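Local coordinates for Mono(ADP-ribosyl)transferase SpvB (Salmonella typhimurium, PDB 2GWM), which probably transfers ADP-ribose from NAD+ to an arginine of host actin, which blocks filament assembly and breaks down the cytoskeleton, at residues 171-176 with 193-198; 83-88 with 92-97. All blocks are in the same frame, centred on the assembly; numbering follows the deposited sequence.

Overall arrangement
Contact 2 (83-88 with 92-97) comes first along the chain and closes before contact 1 (171-176 with 193-198) opens; they lie about 17 Å apart, centre to centre. Both belong to the catalytic ADP-ribosyltransferase core and rest on the same five-stranded mixed sheet. Contact 2 folds the loop after edge strand 78-83 onto helix 91-97, whereas contact 1 sets helix 168-175 beside the start of the central strand 192-198. That strand joins the two: Ile194 and Met196 point the other way from Ile193 and Asn195 and reach Tyr97, with Met196 CE 3.4 Å from Tyr97 CD2. Strand 78-83 also carries Arg81, a predicted active-site residue, which places contact 2 next to the probable catalytic site.

Contact 1. Residues 171-176 with 193-198; sequences ASQLSK and IINMRV
The carboxamides of Gln173 and Asn195 meet nearly coplanar, their planes 25° apart, with Gln173 OE1 3.9 Å from Asn195 CG. Val163 of strand 155-164 touches both of these side chains. At the nitrogen end of the glutamine amide, NE2 is hydrogen-bonded to Asp169, one turn earlier in the same helix, which helps to hold the flat group in its orientation. Closer to the backbone the contact becomes apolar. Gln173 CB sits 3.9 Å from Ile193 CD1, and the same methyl comes within 3.7 Å of Leu174 N. Ile193 reaches this place because CG1 stands opposite its carbonyl carbon (chi1 -57°) and the chain stays extended to CD1. Leu174 touches that methyl obliquely, through CB at 4.1 Å and CD1 at 4.2 Å, and its isobutyl group continues onto Leu179 and Ile190. Within the ADP-ribosyltransferase fold, helix 168-175 follows strand 155-164 and leads into the connection to strand 192-198, which is hydrogen-bonded antiparallel to 155-164 and lies in the middle of the mixed sheet. The short helix and strand axes approach to 10.3 Å at an angle of 66°, and the 156 Å² buried between the segments is gathered near the beginning of the strand, where the backbone of Ile193 pairs with that of Val163.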
ATOM      1  N   ALA A 171       6.443  24.400   3.844  1.00 18.51           N
ATOM      2  CA  ALA A 171       7.023  24.676   2.542  1.00 18.05           C
ATOM      3  C   ALA A 171       8.402  23.989   2.440  1.00 17.99           C
ATOM      4  O   ALA A 171       8.788  23.443   1.379  1.00 19.65           O
ATOM      5  CB  ALA A 171       7.192  26.149   2.356  1.00 19.03           C
ATOM      6  N   SER A 172       9.194  24.069   3.507  1.00 18.29           N
ATOM      7  CA  SER A 172      10.525  23.488   3.544  1.00 18.07           C
ATOM      8  C   SER A 172      10.417  21.981   3.519  1.00 18.49           C
ATOM      9  O   SER A 172      11.113  21.347   2.728  1.00 19.17           O
ATOM     10  CB  SER A 172      11.248  23.908   4.802  1.00 18.75           C
ATOM     11  OG  SER A 172      12.580  23.458   4.825  1.00 18.78           O
ATOM     12  N   GLN A 173       9.538  21.405   4.360  1.00 18.38           N
ATOM     13  CA  GLN A 173       9.444  19.931   4.335  1.00 19.53           C
ATOM     14  C   GLN A 173       9.018  19.440   2.996  1.00 18.76           C
ATOM     15  O   GLN A 173       9.515  18.442   2.464  1.00 20.45           O
ATOM     16  CB  GLN A 173       8.538  19.464   5.451  1.00 19.75           C
ATOM     17  CG  GLN A 173       9.127  19.653   6.847  1.00 22.09           C
ATOM     18  CD  GLN A 173       8.467  18.803   7.900  1.00 21.05           C
ATOM     19  OE1 GLN A 173       8.079  17.659   7.651  1.00 23.41           O
ATOM     20  NE2 GLN A 173       8.324  19.353   9.079  1.00 22.47           N
ATOM     21  N   LEU A 174       8.049  20.116   2.412  1.00 19.93           N
ATOM     22  CA  LEU A 174       7.564  19.703   1.109  1.00 19.93           C
ATOM     23  C   LEU A 174       8.650  19.783   0.061  1.00 20.69           C
ATOM     24  O   LEU A 174       8.785  18.920  -0.798  1.00 21.70           O
ATOM     25  CB  LEU A 174       6.359  20.557   0.705  1.00 20.30           C
ATOM     26  CG  LEU A 174       5.571  20.091  -0.478  1.00 23.14           C
ATOM     27  CD1 LEU A 174       5.029  18.730  -0.269  1.00 24.38           C
ATOM     28  CD2 LEU A 174       4.500  21.052  -0.801  1.00 22.30           C
ATOM     29  N   SER A 175       9.495  20.818   0.132  1.00 19.67           N
ATOM     30  CA  SER A 175      10.534  21.026  -0.839  1.00 19.19           C
ATOM     31  C   SER A 175      11.612  19.939  -0.778  1.00 20.31           C
ATOM     32  O   SER A 175      12.350  19.767  -1.725  1.00 22.85           O
ATOM     33  CB  SER A 175      11.196  22.381  -0.584  1.00 19.06           C
ATOM     34  OG  SER A 175      12.089  22.356   0.496  1.00 21.80           O
ATOM     35  N   LYS A 176      11.665  19.242   0.350  1.00 21.41           N
ATOM     36  CA  LYS A 176      12.662  18.179   0.587  1.00 22.32           C
ATOM     37  C   LYS A 176      12.089  16.807   0.303  1.00 23.92           C
ATOM     38  O   LYS A 176      12.763  15.793   0.481  1.00 25.25           O
ATOM     39  CB  LYS A 176      13.262  18.323   2.003  1.00 22.98           C
ATOM     40  CG  LYS A 176      13.939  19.680   2.162  1.00 23.43           C
ATOM     41  CD  LYS A 176      14.824  19.787   3.336  1.00 22.68           C
ATOM     42  CE  LYS A 176      15.471  21.150   3.422  1.00 23.20           C
ATOM     43  NZ  LYS A 176      16.711  21.024   4.248  1.00 21.83           N
ATOM     44  N   ILE A 193       1.426  17.046   5.303  1.00 18.04           N
ATOM     45  CA  ILE A 193       2.418  15.996   5.336  1.00 18.62           C
ATOM     46  C   ILE A 193       2.297  15.289   6.646  1.00 19.95           C
ATOM     47  O   ILE A 193       2.214  15.909   7.690  1.00 19.78           O
ATOM     48  CB  ILE A 193       3.891  16.561   5.141  1.00 19.44           C
ATOM     49  CG1 ILE A 193       4.020  17.342   3.842  1.00 20.63           C
ATOM     50  CG2 ILE A 193       4.950  15.436   5.295  1.00 20.53           C
ATOM     51  CD1 ILE A 193       5.227  18.265   3.869  1.00 21.84           C
ATOM     52  N   ILE A 194       2.356  13.954   6.579  1.00 19.08           N
ATOM     53  CA  ILE A 194       2.366  13.152   7.771  1.00 18.89           C
ATOM     54  C   ILE A 194       3.659  12.387   7.730  1.00 19.42           C
ATOM     55  O   ILE A 194       3.912  11.608   6.833  1.00 19.92           O
ATOM     56  CB  ILE A 194       1.204  12.191   7.890  1.00 19.65           C
ATOM     57  CG1 ILE A 194      -0.111  12.926   7.767  1.00 19.81           C
ATOM     58  CG2 ILE A 194       1.292  11.465   9.238  1.00 20.12           C
ATOM     59  CD1 ILE A 194      -1.329  12.032   7.851  1.00 22.10           C
ATOM     60  N   ASN A 195       4.483  12.613   8.760  1.00 19.33           N
ATOM     61  CA  ASN A 195       5.750  11.911   8.982  1.00 18.87           C
ATOM     62  C   ASN A 195       5.437  10.705   9.855  1.00 19.15           C
ATOM     63  O   ASN A 195       4.952  10.847  10.979  1.00 18.76           O
ATOM     64  CB  ASN A 195       6.772  12.837   9.645  1.00 18.91           C
ATOM     65  CG  ASN A 195       7.082  14.033   8.813  1.00 21.22           C
ATOM     66  OD1 ASN A 195       6.858  15.216   9.244  1.00 23.89           O
ATOM     67  ND2 ASN A 195       7.657  13.779   7.664  1.00 17.74           N
ATOM     68  N   MET A 196       5.751   9.538   9.334  1.00 20.03           N
ATOM     69  CA  MET A 196       5.405   8.247   9.930  1.00 21.35           C
ATOM     70  C   MET A 196       6.626   7.380  10.014  1.00 20.52           C
ATOM     71  O   MET A 196       7.609   7.600   9.308  1.00 19.98           O
ATOM     72  CB  MET A 196       4.436   7.447   9.018  1.00 22.42           C
ATOM     73  CG  MET A 196       3.240   8.125   8.681  1.00 26.27           C
ATOM     74  SD  MET A 196       2.190   7.014   7.805  1.00 28.44           S
ATOM     75  CE  MET A 196       0.668   7.531   8.422  1.00 32.35           C
ATOM     76  N   ARG A 197       6.532   6.296  10.806  1.00 19.51           N
ATOM     77  CA  ARG A 197       7.615   5.340  10.902  1.00 20.95           C
ATOM     78  C   ARG A 197       7.049   3.937  10.953  1.00 20.06           C
ATOM     79  O   ARG A 197       6.126   3.685  11.735  1.00 21.91           O
ATOM     80  CB  ARG A 197       8.449   5.584  12.153  1.00 20.17           C
ATOM     81  CG  ARG A 197       9.657   4.702  12.276  1.00 22.84           C
ATOM     82  CD  ARG A 197      10.602   5.141  13.415  1.00 24.43           C
ATOM     83  NE  ARG A 197      10.915   6.536  13.315  1.00 29.25           N
ATOM     84  CZ  ARG A 197      11.824   7.072  12.522  1.00 23.10           C
ATOM     85  NH1 ARG A 197      12.652   6.326  11.814  1.00 30.85           N
ATOM     86  NH2 ARG A 197      11.846   8.390  12.434  1.00 33.62           N
ATOM     87  N   VAL A 198       7.557   3.051  10.106  1.00 18.70           N
ATOM     88  CA  VAL A 198       7.152   1.623  10.204  1.00 19.13           C
ATOM     89  C   VAL A 198       7.808   1.007  11.435  1.00 19.65           C
ATOM     90  O   VAL A 198       9.000   1.183  11.639  1.00 20.85           O
ATOM     91  CB  VAL A 198       7.498   0.863   8.917  1.00 19.14           C
ATOM     92  CG1 VAL A 198       7.251  -0.650   9.108  1.00 20.04           C
ATOM     93  CG2 VAL A 198       6.664   1.355   7.765  1.00 21.57           C
TER

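Contact 2. Residues 83-88 with 92-97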
ATOM      1  N   LEU A  83      -1.975  10.063  -0.372  1.00 25.64           N
ATOM      2  CA  LEU A  83      -3.326   9.565  -0.007  1.00 27.88           C
ATOM      3  C   LEU A  83      -4.371  10.675  -0.091  1.00 26.91           C
ATOM      4  O   LEU A  83      -4.105  11.849   0.152  1.00 24.30           O
ATOM      5  CB  LEU A  83      -3.392   9.007   1.442  1.00 28.88           C
ATOM      6  CG  LEU A  83      -2.680   7.769   1.933  1.00 35.11           C
ATOM      7  CD1 LEU A  83      -3.093   7.491   3.362  1.00 35.61           C
ATOM      8  CD2 LEU A  83      -3.010   6.588   1.071  1.00 35.39           C
ATOM      9  N   LYS A  84      -5.608  10.303  -0.375  1.00 26.91           N
ATOM     10  CA  LYS A  84      -6.709  11.189  -0.255  1.00 28.17           C
ATOM     11  C   LYS A  84      -7.344  10.847   1.049  1.00 27.87           C
ATOM     12  O   LYS A  84      -7.992   9.773   1.173  1.00 30.79           O
ATOM     13  CB  LYS A  84      -7.661  10.949  -1.408  1.00 28.75           C
ATOM     14  CG  LYS A  84      -8.702  11.950  -1.511  1.00 30.96           C
ATOM     15  CD  LYS A  84      -9.599  11.679  -2.695  1.00 34.26           C
ATOM     16  CE  LYS A  84     -10.396  12.917  -3.034  1.00 40.64           C
ATOM     17  NZ  LYS A  84     -10.953  13.633  -1.816  1.00 45.15           N
ATOM     18  N   LEU A  85      -7.151  11.692   2.060  1.00 25.90           N
ATOM     19  CA  LEU A  85      -7.785  11.503   3.363  1.00 26.17           C
ATOM     20  C   LEU A  85      -8.903  12.446   3.685  1.00 27.15           C
ATOM     21  O   LEU A  85      -9.565  12.243   4.698  1.00 27.67           O
ATOM     22  CB  LEU A  85      -6.773  11.602   4.504  1.00 26.20           C
ATOM     23  CG  LEU A  85      -5.691  10.560   4.626  1.00 27.58           C
ATOM     24  CD1 LEU A  85      -4.848  10.891   5.888  1.00 29.08           C
ATOM     25  CD2 LEU A  85      -6.281   9.156   4.679  1.00 30.58           C
ATOM     26  N   ASP A  86      -9.173  13.450   2.852  1.00 27.15           N
ATOM     27  CA  ASP A  86     -10.153  14.456   3.188  1.00 28.52           C
ATOM     28  C   ASP A  86     -11.570  14.160   2.705  1.00 30.11           C
ATOM     29  O   ASP A  86     -12.418  15.052   2.752  1.00 29.86           O
ATOM     30  CB  ASP A  86      -9.688  15.837   2.708  1.00 29.05           C
ATOM     31  CG  ASP A  86      -8.520  16.334   3.489  1.00 29.32           C
ATOM     32  OD1 ASP A  86      -8.557  16.230   4.700  1.00 27.32           O
ATOM     33  OD2 ASP A  86      -7.568  16.859   2.911  1.00 31.48           O
ATOM     34  N   LYS A  87     -11.831  12.907   2.340  1.00 31.93           N
ATOM     35  CA  LYS A  87     -13.200  12.456   1.998  1.00 34.58           C
ATOM     36  C   LYS A  87     -14.040  12.359   3.275  1.00 36.19           C
ATOM     37  O   LYS A  87     -13.587  11.777   4.261  1.00 36.18           O
ATOM     38  CB  LYS A  87     -13.170  11.083   1.338  1.00 35.18           C
ATOM     39  CG  LYS A  87     -12.175  10.921   0.185  1.00 37.35           C
ATOM     40  CD  LYS A  87     -12.482   9.771  -0.784  1.00 39.00           C
ATOM     41  CE  LYS A  87     -12.855   8.478  -0.083  1.00 42.34           C
ATOM     42  NZ  LYS A  87     -13.575   7.516  -0.997  1.00 45.77           N
ATOM     43  N   PRO A  88     -15.273  12.903   3.260  1.00 38.47           N
ATOM     44  CA  PRO A  88     -16.211  12.612   4.354  1.00 39.19           C
ATOM     45  C   PRO A  88     -16.146  11.191   4.919  1.00 40.21           C
ATOM     46  O   PRO A  88     -15.998  11.032   6.121  1.00 41.63           O
ATOM     47  CB  PRO A  88     -17.562  12.880   3.702  1.00 39.73           C
ATOM     48  CG  PRO A  88     -17.256  14.096   2.844  1.00 39.30           C
ATOM     49  CD  PRO A  88     -15.872  13.839   2.288  1.00 38.94           C
ATOM     50  N   ASP A  92     -12.848   9.203   9.971  1.00 33.77           N
ATOM     51  CA  ASP A  92     -12.248   8.512  11.114  1.00 33.32           C
ATOM     52  C   ASP A  92     -10.856   8.046  10.767  1.00 32.18           C
ATOM     53  O   ASP A  92      -9.976   8.068  11.619  1.00 32.85           O
ATOM     54  CB  ASP A  92     -13.125   7.343  11.627  1.00 34.14           C
ATOM     55  CG  ASP A  92     -14.453   7.824  12.212  1.00 37.68           C
ATOM     56  OD1 ASP A  92     -14.504   8.932  12.817  1.00 40.95           O
ATOM     57  OD2 ASP A  92     -15.463   7.087  12.061  1.00 43.70           O
ATOM     58  N   VAL A  93     -10.636   7.670   9.510  1.00 30.78           N
ATOM     59  CA  VAL A  93      -9.284   7.357   9.056  1.00 29.15           C
ATOM     60  C   VAL A  93      -8.383   8.606   9.189  1.00 28.15           C
ATOM     61  O   VAL A  93      -7.256   8.534   9.687  1.00 27.29           O
ATOM     62  CB  VAL A  93      -9.280   6.846   7.608  1.00 29.63           C
ATOM     63  CG1 VAL A  93      -7.879   6.460   7.178  1.00 30.60           C
ATOM     64  CG2 VAL A  93     -10.278   5.624   7.431  1.00 31.29           C
ATOM     65  N   LEU A  94      -8.871   9.736   8.694  1.00 27.74           N
ATOM     66  CA  LEU A  94      -8.126  10.986   8.851  1.00 27.64           C
ATOM     67  C   LEU A  94      -7.750  11.254  10.313  1.00 27.03           C
ATOM     68  O   LEU A  94      -6.598  11.633  10.612  1.00 25.81           O
ATOM     69  CB  LEU A  94      -8.922  12.157   8.294  1.00 27.77           C
ATOM     70  CG  LEU A  94      -8.369  13.571   8.510  1.00 28.53           C
ATOM     71  CD1 LEU A  94      -7.051  13.705   7.834  1.00 28.00           C
ATOM     72  CD2 LEU A  94      -9.338  14.597   7.972  1.00 29.92           C
ATOM     73  N   LYS A  95      -8.711  11.080  11.221  1.00 27.41           N
ATOM     74  CA  LYS A  95      -8.444  11.378  12.615  1.00 27.72           C
ATOM     75  C   LYS A  95      -7.357  10.455  13.140  1.00 26.60           C
ATOM     76  O   LYS A  95      -6.450  10.898  13.815  1.00 25.51           O
ATOM     77  CB  LYS A  95      -9.686  11.181  13.445  1.00 28.72           C
ATOM     78  CG  LYS A  95      -9.416  11.454  14.913  1.00 30.25           C
ATOM     79  CD  LYS A  95     -10.682  11.591  15.738  1.00 33.11           C
ATOM     80  CE  LYS A  95     -10.333  11.966  17.187  1.00 35.76           C
ATOM     81  NZ  LYS A  95      -9.620  13.297  17.310  1.00 37.57           N
ATOM     82  N   GLU A  96      -7.448   9.178  12.801  1.00 25.97           N
ATOM     83  CA  GLU A  96      -6.421   8.191  13.190  1.00 25.96           C
ATOM     84  C   GLU A  96      -5.003   8.575  12.706  1.00 24.96           C
ATOM     85  O   GLU A  96      -4.021   8.534  13.455  1.00 25.07           O
ATOM     86  CB  GLU A  96      -6.742   6.812  12.582  1.00 27.48           C
ATOM     87  CG  GLU A  96      -7.701   5.973  13.332  1.00 33.02           C
ATOM     88  CD  GLU A  96      -7.066   4.622  13.681  1.00 40.70           C
ATOM     89  OE1 GLU A  96      -6.720   4.462  14.889  1.00 39.86           O
ATOM     90  OE2 GLU A  96      -6.873   3.769  12.747  1.00 44.39           O
ATOM     91  N   TYR A  97      -4.904   8.967  11.446  1.00 22.76           N
ATOM     92  CA  TYR A  97      -3.598   9.224  10.855  1.00 24.01           C
ATOM     93  C   TYR A  97      -3.008  10.573  11.276  1.00 23.05           C
ATOM     94  O   TYR A  97      -1.832  10.824  11.013  1.00 23.20           O
ATOM     95  CB  TYR A  97      -3.744   9.209   9.316  1.00 25.23           C
ATOM     96  CG  TYR A  97      -3.682   7.833   8.714  1.00 28.24           C
ATOM     97  CD1 TYR A  97      -4.630   6.881   9.045  1.00 32.70           C
ATOM     98  CD2 TYR A  97      -2.655   7.466   7.895  1.00 31.83           C
ATOM     99  CE1 TYR A  97      -4.556   5.557   8.524  1.00 33.60           C
ATOM    100  CE2 TYR A  97      -2.591   6.155   7.363  1.00 33.30           C
ATOM    101  CZ  TYR A  97      -3.542   5.228   7.706  1.00 31.85           C
ATOM    102  OH  TYR A  97      -3.552   3.906   7.255  1.00 36.02           O
TER
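Leu85 presses its side chain against one flank of helix 91-97, and each of its carbons except the branch point has a partner there. CB begins the contact, 3.9 Å from Leu94 CD1. Beyond CG the branches part: CD1 runs to Tyr97 CB at 4.0 Å and also touches Leu94 CD1, while CD2 turns to Val93 CG1, likewise at 4.0 Å. The fork thus straddles successive turns of the helix, crossing Val93 and Tyr97 at about a right angle. From the helix, Leu94 CB packs 3.7 Å from Leu85 O. With CG opposite the backbone N (chi1 173°), the branch methyls of Leu94 cross the loop side chains obliquely, CD1 toward Leu85 CB and CD2 to 3.7 Å from Asp86 OD1. That carboxylate oxygen has its real polar partner in Arg192, with which Asp86 forms a salt bridge. Leu83 adds a further apolar touch, its CD1 standing 4.2 Å from Tyr97 CE2 and oblique to the ring. No hydrogen bond links the two segments; the loop is held instead by Asp121, whose carboxylate accepts the backbone N-H groups of Leu85 and Asp86. The contact packs the loop after edge strand 78-83 against helix 91-97, with Leu85 resting on Thr122 of strand 122-127 and Tyr97 touching strand 192-198 and Ile104 of strand 103-106.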